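Local atomic coordinates of cellulose 1,4-beta-cellobiosidase (Thermobifida fusca, PDB entry 4JJJ), a protein that probably hydrolyses beta-1,4 linkages in cellulose chains to release cellobiose, this chain being the glycoside hydrolase family 48 catalytic domain of a longer secreted protein. Residues 362-367 with 480-485; 356-361 with 394-399; 322-327 with 371-376. The protein carries 1 engineered substitution. One frame throughout, in Å; residues are numbered along the deposited sequence.

Contact 1 (362-367 with 480-485); sequences FLQWLQ and GTYTGN. With ZN (zinc ion), chain B.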
loop_
_atom_site.group_PDB
_atom_site.type_symbol
_atom_site.label_atom_id
_atom_site.label_comp_id
_atom_site.label_asym_id
_atom_site.label_seq_id
_atom_site.Cartn_x
_atom_site.Cartn_y
_atom_site.Cartn_z
ATOM N N PHE A 362 15.171 -8.847 -8.095
ATOM C CA PHE A 362 13.770 -8.867 -8.561
ATOM C C PHE A 362 13.422 -7.699 -9.458
ATOM O O PHE A 362 12.915 -7.874 -10.551
ATOM C CB PHE A 362 12.872 -8.830 -7.313
ATOM C CG PHE A 362 11.413 -8.863 -7.514
ATOM C CD1 PHE A 362 10.764 -9.972 -7.980
ATOM C CD2 PHE A 362 10.617 -7.827 -6.999
ATOM C CE1 PHE A 362 9.382 -10.037 -8.030
ATOM C CE2 PHE A 362 9.233 -7.922 -7.064
ATOM C CZ PHE A 362 8.605 -9.000 -7.562
ATOM N N LEU A 363 13.810 -6.467 -9.052
ATOM C CA LEU A 363 13.528 -5.322 -9.818
ATOM C C LEU A 363 14.235 -5.312 -11.198
ATOM O O LEU A 363 13.735 -4.896 -12.205
ATOM C CB LEU A 363 13.879 -4.105 -8.999
ATOM C CG LEU A 363 13.072 -3.809 -7.760
ATOM C CD1 LEU A 363 13.588 -2.560 -7.057
ATOM C CD2 LEU A 363 11.550 -3.675 -8.063
ATOM N N GLN A 364 15.459 -5.846 -11.204
ATOM C CA GLN A 364 16.244 -5.934 -12.432
ATOM C C GLN A 364 15.645 -7.021 -13.360
ATOM O O GLN A 364 15.529 -6.766 -14.575
ATOM C CB GLN A 364 17.704 -6.207 -12.127
ATOM C CG GLN A 364 18.588 -6.201 -13.333
ATOM C CD GLN A 364 18.608 -4.908 -14.160
ATOM O OE1 GLN A 364 19.467 -4.073 -14.003
ATOM N NE2 GLN A 364 17.622 -4.665 -15.018
ATOM N N TRP A 365 15.247 -8.137 -12.792
ATOM C CA TRP A 365 14.604 -9.223 -13.522
ATOM C C TRP A 365 13.350 -8.704 -14.200
ATOM O O TRP A 365 13.019 -9.097 -15.341
ATOM C CB TRP A 365 14.268 -10.345 -12.585
ATOM C CG TRP A 365 13.382 -11.421 -13.171
ATOM C CD1 TRP A 365 13.654 -12.220 -14.229
ATOM C CD2 TRP A 365 12.075 -11.791 -12.702
ATOM N NE1 TRP A 365 12.592 -13.056 -14.473
ATOM C CE2 TRP A 365 11.624 -12.864 -13.521
ATOM C CE3 TRP A 365 11.277 -11.363 -11.648
ATOM C CZ2 TRP A 365 10.391 -13.438 -13.366
ATOM C CZ3 TRP A 365 10.006 -11.923 -11.515
ATOM C CH2 TRP A 365 9.580 -12.970 -12.313
ATOM N N LEU A 366 12.642 -7.744 -13.564
ATOM C CA LEU A 366 11.365 -7.254 -14.111
ATOM C C LEU A 366 11.549 -6.133 -15.104
ATOM O O LEU A 366 10.530 -5.552 -15.584
ATOM C CB LEU A 366 10.468 -6.737 -12.966
ATOM C CG LEU A 366 9.955 -7.872 -12.066
ATOM C CD1 LEU A 366 9.400 -7.393 -10.738
ATOM C CD2 LEU A 366 8.882 -8.679 -12.774
ATOM N N GLN A 367 12.773 -5.672 -15.366
ATOM C CA GLN A 367 12.937 -4.540 -16.215
ATOM C C GLN A 367 12.731 -4.890 -17.710
ATOM O O GLN A 367 13.465 -5.682 -18.308
ATOM C CB GLN A 367 14.311 -3.836 -16.010
ATOM C CG GLN A 367 14.440 -2.554 -16.784
ATOM C CD GLN A 367 15.507 -1.649 -16.228
ATOM O OE1 GLN A 367 16.622 -2.100 -15.927
ATOM N NE2 GLN A 367 15.165 -0.420 -16.040
ATOM N N GLY A 480 20.250 -15.152 -12.581
ATOM C CA GLY A 480 21.267 -14.335 -11.985
ATOM C C GLY A 480 21.991 -13.419 -12.938
ATOM O O GLY A 480 23.073 -12.941 -12.631
ATOM N N THR A 481 21.419 -13.108 -14.056
ATOM C CA THR A 481 21.936 -12.176 -15.039
ATOM C C THR A 481 20.829 -11.518 -15.872
ATOM O O THR A 481 19.803 -12.151 -16.222
ATOM C CB THR A 481 23.130 -12.778 -15.802
ATOM O OG1 THR A 481 23.964 -11.702 -16.267
ATOM C CG2 THR A 481 22.652 -13.718 -16.897
ATOM N N TYR A 482 21.009 -10.272 -16.242
ATOM C CA TYR A 482 19.992 -9.507 -16.934
ATOM C C TYR A 482 20.223 -9.719 -18.394
ATOM O O TYR A 482 21.314 -9.400 -18.947
ATOM C CB TYR A 482 20.032 -8.040 -16.603
ATOM C CG TYR A 482 18.993 -7.199 -17.198
ATOM C CD1 TYR A 482 17.660 -7.554 -17.074
ATOM C CD2 TYR A 482 19.301 -6.094 -17.962
ATOM C CE1 TYR A 482 16.672 -6.796 -17.643
ATOM C CE2 TYR A 482 18.331 -5.352 -18.540
ATOM C CZ TYR A 482 17.009 -5.697 -18.355
ATOM O OH TYR A 482 16.045 -4.907 -18.933
ATOM N N THR A 483 19.171 -10.237 -19.068
ATOM C CA THR A 483 19.253 -10.407 -20.533
ATOM C C THR A 483 18.852 -9.257 -21.390
ATOM O O THR A 483 18.958 -9.250 -22.678
ATOM C CB THR A 483 18.313 -11.568 -20.934
ATOM O OG1 THR A 483 16.940 -11.132 -20.709
ATOM C CG2 THR A 483 18.609 -12.794 -20.166
ATOM N N GLY A 484 18.284 -8.212 -20.794
ATOM C CA GLY A 484 17.694 -7.132 -21.480
ATOM C C GLY A 484 16.190 -7.357 -21.737
ATOM O O GLY A 484 15.509 -6.436 -22.188
ATOM N N ASN A 485 15.726 -8.570 -21.459
ATOM C CA ASN A 485 14.312 -8.911 -21.578
ATOM C C ASN A 485 13.693 -8.369 -22.859
ATOM O O ASN A 485 12.676 -7.644 -22.895
ATOM C CB ASN A 485 13.468 -8.485 -20.379
ATOM C CG ASN A 485 13.819 -9.248 -19.140
ATOM O OD1 ASN A 485 14.200 -10.421 -19.155
ATOM N ND2 ASN A 485 13.688 -8.562 -17.934
HETATM ZN ZN ZN B . 24.796 -13.985 -11.920
HETATM O O HOH W 1 24.910 -11.696 -11.123
HETATM O O HOH W 2 24.640 -14.591 -10.120
HETATM O O HOH W 3 25.539 -13.775 -13.693
HETATM O O HOH W 4 24.475 -16.049 -13.196
HETATM O O HOH W 5 25.941 -15.811 -12.017
#

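Contact 2 (356-361 with 394-399); sequences FDRQLE and QFYGMY. With ZN (zinc ion), chain T.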
loop_
_atom_site.group_PDB
_atom_site.type_symbol
_atom_site.label_atom_id
_atom_site.label_comp_id
_atom_site.label_asym_id
_atom_site.label_seq_id
_atom_site.Cartn_x
_atom_site.Cartn_y
_atom_site.Cartn_z
ATOM N N PHE A 356 17.354 -7.064 0.942
ATOM C CA PHE A 356 17.974 -5.972 0.204
ATOM C C PHE A 356 18.477 -6.486 -1.153
ATOM O O PHE A 356 18.190 -5.930 -2.231
ATOM C CB PHE A 356 19.044 -5.340 1.053
ATOM C CG PHE A 356 19.837 -4.232 0.408
ATOM C CD1 PHE A 356 19.221 -3.214 -0.277
ATOM C CD2 PHE A 356 21.214 -4.148 0.530
ATOM C CE1 PHE A 356 19.932 -2.174 -0.845
ATOM C CE2 PHE A 356 21.947 -3.120 0.002
ATOM C CZ PHE A 356 21.311 -2.118 -0.702
ATOM N N ASP A 357 19.299 -7.522 -1.093
ATOM C CA ASP A 357 19.829 -8.169 -2.290
ATOM C C ASP A 357 18.716 -8.723 -3.195
ATOM O O ASP A 357 18.698 -8.422 -4.415
ATOM C CB ASP A 357 20.769 -9.301 -1.880
ATOM C CG ASP A 357 21.179 -10.200 -3.027
ATOM O OD1 ASP A 357 21.705 -9.619 -3.984
ATOM O OD2 ASP A 357 20.873 -11.452 -2.956
ATOM N N ARG A 358 17.807 -9.501 -2.611
ATOM C CA ARG A 358 16.769 -10.144 -3.368
ATOM C C ARG A 358 15.839 -9.105 -4.103
ATOM O O ARG A 358 15.467 -9.275 -5.269
ATOM C CB ARG A 358 15.887 -11.019 -2.513
ATOM C CG ARG A 358 15.009 -11.987 -3.296
ATOM C CD ARG A 358 15.769 -13.100 -3.965
ATOM N NE ARG A 358 16.531 -13.982 -3.104
ATOM C CZ ARG A 358 15.975 -15.060 -2.513
ATOM N NH1 ARG A 358 14.707 -15.346 -2.599
ATOM N NH2 ARG A 358 16.717 -15.873 -1.805
ATOM N N GLN A 359 15.549 -8.006 -3.400
ATOM C CA GLN A 359 14.679 -6.990 -4.000
ATOM C C GLN A 359 15.382 -6.363 -5.197
ATOM O O GLN A 359 14.743 -6.147 -6.238
ATOM C CB GLN A 359 14.343 -5.916 -2.979
ATOM C CG GLN A 359 13.374 -6.358 -1.877
ATOM C CD GLN A 359 12.921 -5.201 -1.008
ATOM O OE1 GLN A 359 12.692 -4.075 -1.449
ATOM N NE2 GLN A 359 12.935 -5.474 0.284
ATOM N N LEU A 360 16.691 -6.058 -5.135
ATOM C CA LEU A 360 17.351 -5.516 -6.276
ATOM C C LEU A 360 17.405 -6.500 -7.425
ATOM O O LEU A 360 17.239 -6.044 -8.600
ATOM C CB LEU A 360 18.775 -5.057 -5.912
ATOM C CG LEU A 360 18.780 -3.724 -5.102
ATOM C CD1 LEU A 360 20.130 -3.628 -4.348
ATOM C CD2 LEU A 360 18.537 -2.573 -6.062
ATOM N N GLU A 361 17.628 -7.771 -7.184
ATOM C CA GLU A 361 17.598 -8.774 -8.291
ATOM C C GLU A 361 16.209 -8.860 -8.937
ATOM O O GLU A 361 16.127 -8.818 -10.142
ATOM C CB GLU A 361 17.934 -10.130 -7.743
ATOM C CG GLU A 361 19.371 -10.268 -7.366
ATOM C CD GLU A 361 19.775 -11.717 -7.092
ATOM O OE1 GLU A 361 19.120 -12.656 -7.530
ATOM O OE2 GLU A 361 20.772 -11.975 -6.333
ATOM N N GLN A 394 10.245 -17.531 -14.405
ATOM C CA GLN A 394 10.387 -17.724 -12.968
ATOM C C GLN A 394 11.477 -16.832 -12.359
ATOM O O GLN A 394 12.435 -16.398 -13.049
ATOM C CB GLN A 394 10.658 -19.153 -12.635
ATOM C CG GLN A 394 9.464 -20.044 -12.903
ATOM C CD GLN A 394 9.750 -21.467 -12.497
ATOM O OE1 GLN A 394 10.472 -22.133 -13.215
ATOM N NE2 GLN A 394 9.270 -21.910 -11.374
ATOM N N PHE A 395 11.333 -16.607 -11.079
ATOM C CA PHE A 395 12.326 -15.858 -10.268
ATOM C C PHE A 395 12.355 -16.662 -8.957
ATOM O O PHE A 395 11.410 -16.663 -8.169
ATOM C CB PHE A 395 11.868 -14.430 -10.047
ATOM C CG PHE A 395 12.779 -13.651 -9.147
ATOM C CD1 PHE A 395 13.853 -13.053 -9.626
ATOM C CD2 PHE A 395 12.469 -13.448 -7.818
ATOM C CE1 PHE A 395 14.707 -12.279 -8.807
ATOM C CE2 PHE A 395 13.269 -12.769 -6.936
ATOM C CZ PHE A 395 14.413 -12.145 -7.469
ATOM N N TYR A 396 13.490 -17.310 -8.661
ATOM C CA TYR A 396 13.662 -18.100 -7.472
ATOM C C TYR A 396 12.513 -19.091 -7.276
ATOM O O TYR A 396 11.982 -19.266 -6.170
ATOM C CB TYR A 396 13.972 -17.224 -6.238
ATOM C CG TYR A 396 15.307 -16.569 -6.194
ATOM C CD1 TYR A 396 16.290 -17.123 -5.438
ATOM C CD2 TYR A 396 15.613 -15.446 -6.929
ATOM C CE1 TYR A 396 17.542 -16.572 -5.434
ATOM C CE2 TYR A 396 16.842 -14.885 -6.940
ATOM C CZ TYR A 396 17.822 -15.481 -6.213
ATOM O OH TYR A 396 19.058 -14.852 -6.143
ATOM N N GLY A 397 12.094 -19.650 -8.374
ATOM C CA GLY A 397 11.016 -20.663 -8.350
ATOM C C GLY A 397 9.585 -20.125 -8.265
ATOM O O GLY A 397 8.633 -20.927 -8.263
ATOM N N MET A 398 9.446 -18.835 -8.081
ATOM C CA MET A 398 8.159 -18.153 -8.187
ATOM C C MET A 398 7.845 -17.793 -9.619
ATOM O O MET A 398 8.742 -17.789 -10.494
ATOM C CB MET A 398 8.175 -16.916 -7.236
ATOM C CG MET A 398 8.300 -17.278 -5.837
ATOM S SD MET A 398 7.793 -15.885 -4.752
ATOM C CE MET A 398 9.103 -14.747 -5.235
ATOM N N TYR A 399 6.552 -17.526 -9.880
ATOM C CA TYR A 399 6.097 -17.358 -11.204
ATOM C C TYR A 399 5.822 -15.946 -11.568
ATOM O O TYR A 399 5.077 -15.279 -10.824
ATOM C CB TYR A 399 4.818 -18.191 -11.413
ATOM C CG TYR A 399 5.133 -19.693 -11.252
ATOM C CD1 TYR A 399 5.741 -20.361 -12.262
ATOM C CD2 TYR A 399 4.879 -20.321 -10.061
ATOM C CE1 TYR A 399 6.095 -21.706 -12.098
ATOM C CE2 TYR A 399 5.225 -21.653 -9.894
ATOM C CZ TYR A 399 5.812 -22.308 -10.938
ATOM O OH TYR A 399 6.221 -23.654 -10.806
HETATM ZN ZN ZN T . 22.176 -10.877 -5.468
HETATM O O HOH W 6 19.136 -12.977 -3.774
HETATM O O HOH W 7 23.593 -12.252 -4.900
#

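Contact 3 (322-327 with 371-376); sequences SHQGYQ and GGIAGG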
loop_
_atom_site.group_PDB
_atom_site.type_symbol
_atom_site.label_atom_id
_atom_site.label_comp_id
_atom_site.label_asym_id
_atom_site.label_seq_id
_atom_site.Cartn_x
_atom_site.Cartn_y
_atom_site.Cartn_z
ATOM N N SER A 322 4.272 -10.693 -4.879
ATOM C CA SER A 322 5.005 -9.436 -4.640
ATOM C C SER A 322 5.023 -8.614 -5.879
ATOM O O SER A 322 5.118 -9.139 -7.010
ATOM C CB SER A 322 6.436 -9.673 -4.110
ATOM O OG SER A 322 6.470 -10.402 -2.885
ATOM N N HIS A 323 4.834 -7.292 -5.698
ATOM C CA HIS A 323 4.699 -6.325 -6.745
ATOM C C HIS A 323 5.901 -5.382 -6.713
ATOM O O HIS A 323 6.263 -4.877 -5.669
ATOM C CB HIS A 323 3.373 -5.587 -6.496
ATOM C CG HIS A 323 2.909 -4.636 -7.551
ATOM N ND1 HIS A 323 3.647 -3.551 -8.024
ATOM C CD2 HIS A 323 1.737 -4.568 -8.226
ATOM C CE1 HIS A 323 2.937 -2.847 -8.868
ATOM N NE2 HIS A 323 1.763 -3.470 -9.029
ATOM N N GLN A 324 6.455 -5.060 -7.867
ATOM C CA GLN A 324 7.606 -4.176 -7.948
ATOM C C GLN A 324 7.380 -2.844 -7.228
ATOM O O GLN A 324 8.269 -2.217 -6.633
ATOM C CB GLN A 324 7.977 -3.863 -9.414
ATOM C CG GLN A 324 6.918 -3.176 -10.279
ATOM C CD GLN A 324 6.976 -1.679 -10.277
ATOM O OE1 GLN A 324 7.997 -1.090 -9.903
ATOM N NE2 GLN A 324 5.877 -1.019 -10.676
ATOM N N GLY A 325 6.178 -2.342 -7.315
ATOM C CA GLY A 325 5.821 -1.019 -6.761
ATOM C C GLY A 325 5.896 -0.940 -5.281
ATOM O O GLY A 325 5.918 0.230 -4.738
ATOM N N TYR A 326 5.897 -2.069 -4.590
ATOM C CA TYR A 326 6.005 -2.144 -3.124
ATOM C C TYR A 326 7.434 -2.177 -2.636
ATOM O O TYR A 326 7.718 -1.949 -1.491
ATOM C CB TYR A 326 5.260 -3.351 -2.521
ATOM C CG TYR A 326 3.756 -3.192 -2.470
ATOM C CD1 TYR A 326 3.027 -2.517 -3.413
ATOM C CD2 TYR A 326 3.092 -3.898 -1.471
ATOM C CE1 TYR A 326 1.657 -2.445 -3.315
ATOM C CE2 TYR A 326 1.711 -3.809 -1.324
ATOM C CZ TYR A 326 1.015 -3.102 -2.223
ATOM O OH TYR A 326 -0.349 -2.990 -2.062
ATOM N N GLN A 327 8.371 -2.594 -3.511
ATOM C CA GLN A 327 9.692 -2.857 -2.973
ATOM C C GLN A 327 10.357 -1.585 -2.493
ATOM O O GLN A 327 10.090 -0.514 -3.048
ATOM C CB GLN A 327 10.598 -3.582 -3.984
ATOM C CG GLN A 327 9.940 -4.814 -4.662
ATOM C CD GLN A 327 9.347 -5.777 -3.614
ATOM O OE1 GLN A 327 8.085 -6.016 -3.667
ATOM N NE2 GLN A 327 10.044 -6.162 -2.686
ATOM N N GLY A 371 12.149 -0.276 -20.553
ATOM C CA GLY A 371 12.754 0.237 -19.308
ATOM C C GLY A 371 11.859 0.261 -18.096
ATOM O O GLY A 371 12.324 0.228 -16.991
ATOM N N GLY A 372 10.541 0.304 -18.307
ATOM C CA GLY A 372 9.609 0.178 -17.206
ATOM C C GLY A 372 9.714 -1.161 -16.512
ATOM O O GLY A 372 10.083 -2.175 -17.107
ATOM N N ILE A 373 9.346 -1.204 -15.254
ATOM C CA ILE A 373 9.430 -2.367 -14.354
ATOM C C ILE A 373 8.138 -3.157 -14.306
ATOM O O ILE A 373 7.077 -2.642 -13.881
ATOM C CB ILE A 373 9.915 -2.006 -12.965
ATOM C CG1 ILE A 373 11.102 -0.982 -13.001
ATOM C CG2 ILE A 373 10.221 -3.238 -12.136
ATOM C CD1 ILE A 373 12.365 -1.411 -13.715
ATOM N N ALA A 374 8.217 -4.383 -14.781
ATOM C CA ALA A 374 7.004 -5.255 -14.864
ATOM C C ALA A 374 6.544 -5.723 -13.509
ATOM O O ALA A 374 7.162 -5.428 -12.456
ATOM C CB ALA A 374 7.277 -6.418 -15.759
ATOM N N GLY A 375 5.448 -6.481 -13.484
ATOM C CA GLY A 375 4.633 -6.562 -12.279
ATOM C C GLY A 375 5.256 -7.191 -11.073
ATOM O O GLY A 375 5.341 -6.581 -10.000
ATOM N N GLY A 376 5.602 -8.468 -11.165
ATOM C CA GLY A 376 6.097 -9.192 -10.010
ATOM C C GLY A 376 6.090 -10.700 -10.146
ATOM O O GLY A 376 6.147 -11.219 -11.280
#

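Contact 1 (362-367 with 480-485)
Tyr482 lays its ring against the last turn of a helix, where the side chain of Gln364 crosses it at about a right angle and the carbonyl of Gln367, just past the helix, meets its hydroxyl. With CG anti to the backbone N (chi1 -177°), the ring leaves the 480-485 loop and reaches the helix. NE2 of Gln364 sits over the centre of one ring face, 3.5 Å from Tyr482 CE1, with amide and ring planes 30° apart. That amide is not left to turn, because Gln364 NE2 also donates to Gln367 OE1 at 2.9 Å. Gly484 N lies over the opposite face, so the phenol is sandwiched between the helix and its own loop. At the rim, Tyr482 OH donates to Gln367 O at 2.8 Å, arriving from above the carbonyl plane. Asn485 ND2 reaches the same Gln367 O at 2.9 Å from the other face of that plane. A second bond, 2.7 Å from Asn485 ND2 to Trp365 O, is more bent, at 133° about the hydrogen. One amide nitrogen thus joins the carbonyl of the last helical residue to one just beyond the helix. A leucine in place of Tyr482 would probably leave Gln367 O with one donor fewer, Lys443 without its hydroxyl mate and the amide of Gln364 without a ring to lie on. Farther along the loop, Gly480 O binds a zinc ion whose other ligands in the model are waters. Around the contact, helix 435-450 offers Lys443 to the phenol and Ile440 O to Gln367 NE2. Trp365 turns to the other side, its NE1 bonded to Asp476 O, and packs on Ala377 of strand 376-378, while Leu363 touches helix 416-432.

Contact 2 (356-361 with 394-399)
The guanidinium of Arg358 lies flat on one face of the Tyr396 ring, the planes only 5° apart, in a cation-pi stack with CZ 3.9 Å from the ring centroid. Arg358 CD continues over the same face in a CH-pi contact, 3.8 Å from that centroid. Bends at chi2 (70°) and chi3 (60°) turn CD and then NE of Arg358 back over the ring. A water lies in plane at the guanidinium edge, accepting from Arg358 NE and donating to Tyr396 OH and, less surely, to Asp357 OD2. At the rim of the tyrosine, Glu361 OE1 takes the hydroxyl on the syn side of its carboxylate, the distance from Tyr396 OH being 2.6 Å. The Tyr396 ring turns an edge to Phe395: Tyr396 CD2 sits over the centre of one Phe395 face, and Phe395 CE1 lies in the plane of the tyrosine. The far end of Phe395 meets the helix: Arg358 O stands near the ring plane, 3.8 Å from Phe395 CZ, and Phe395 CE1 comes within 3.7 Å of Glu361 C. Both aromatics project from a tight hairpin, a type I' turn from Phe395 to Met398 closed by paired backbone bonds between those two residues. Glu361 divides its carboxylate between two tasks: OE1 accepts from Tyr396 and from Trp478 NE1, while Glu361 OE2 binds a zinc ion at 2.0 Å. Asp357, one helical turn earlier, supplies another ligand, although it was deposited in two conformers. The metal and two donors together would be expected to keep Glu361 ionised. The stacked arginine, lying beside this acidic pair, probably offsets part of its negative charge, and Tyr396 and the water link both zinc ligands to the cation on the helix surface.

Contact 3 (322-327 with 371-376)
His323 and Gly376 face each other as an antiparallel non-hydrogen-bonded pair, their CA atoms 4.6 Å apart, where strand 321-323 meets the beginning of strand 376-378. Just past this pair, Gln324 N donates to Gly375 O at 2.8 Å, nearly along the C=O axis and with an angle of 164° at the hydrogen. CA-H...O contacts reinforce the backbone bond: Gly376 CA lies 3.2 Å from Ser322 O, and His323 CA lies 3.3 Å from Gly375 O. Such closeness depends on Gly376, since a CB there would run into Ser322 O. Beyond His323 the first segment turns into a short 3-10 stretch, and His323 ND1 accepts from Gly325 N in the plane of the imidazole, fixing the ring's rotation; Ser411 O holds its other nitrogen. Among the side chains, Gln324 carries the contact. Its CG takes the crowded position between backbone N and carbonyl carbon (chi1 60°), which brings Gln324 CG to 3.1 Å from Ala374 O. That carbonyl is buried and finds no hydrogen-bonding partner in the model. Gln324 CB packs on Ile373 CG2 at 3.6 Å, the two side chains crossing obliquely, while the amide of Gln324 finds its polar mate in Asn412. Asn412 also donates to Ile373 O, bridging both segments. The arrangement is the end of an edge strand pairing in a small antiparallel sheet, buried among the helices of the (alpha/alpha)6 fold. The turn that follows leads to Tyr326, which belongs to the pocket that binds the glycan and touches a glucose unit.

From the N terminus, 322-327 comes first and contact 3 closes its loop at 371-376, after helices 329-337 and 348-365. Contact 2 starts within that loop, on helix 348-365, and closes beyond it at the hairpin 394-399. Contact 1 leaves from the end of the same helix and closes the longest loop at 480-485. Each loop begins inside the earlier one and ends outside it, so all three cross. Leu366 O probably bonds Ala374 N between contacts 1 and 3, and Phe395 packs on Phe362 and Trp365 between contacts 1 and 2. Helix 348-365 is thereby tied to the sheet of strands 321-323, 376-378, 398-401 and 394-395, and to the loop between strands 465-473 and 488-496.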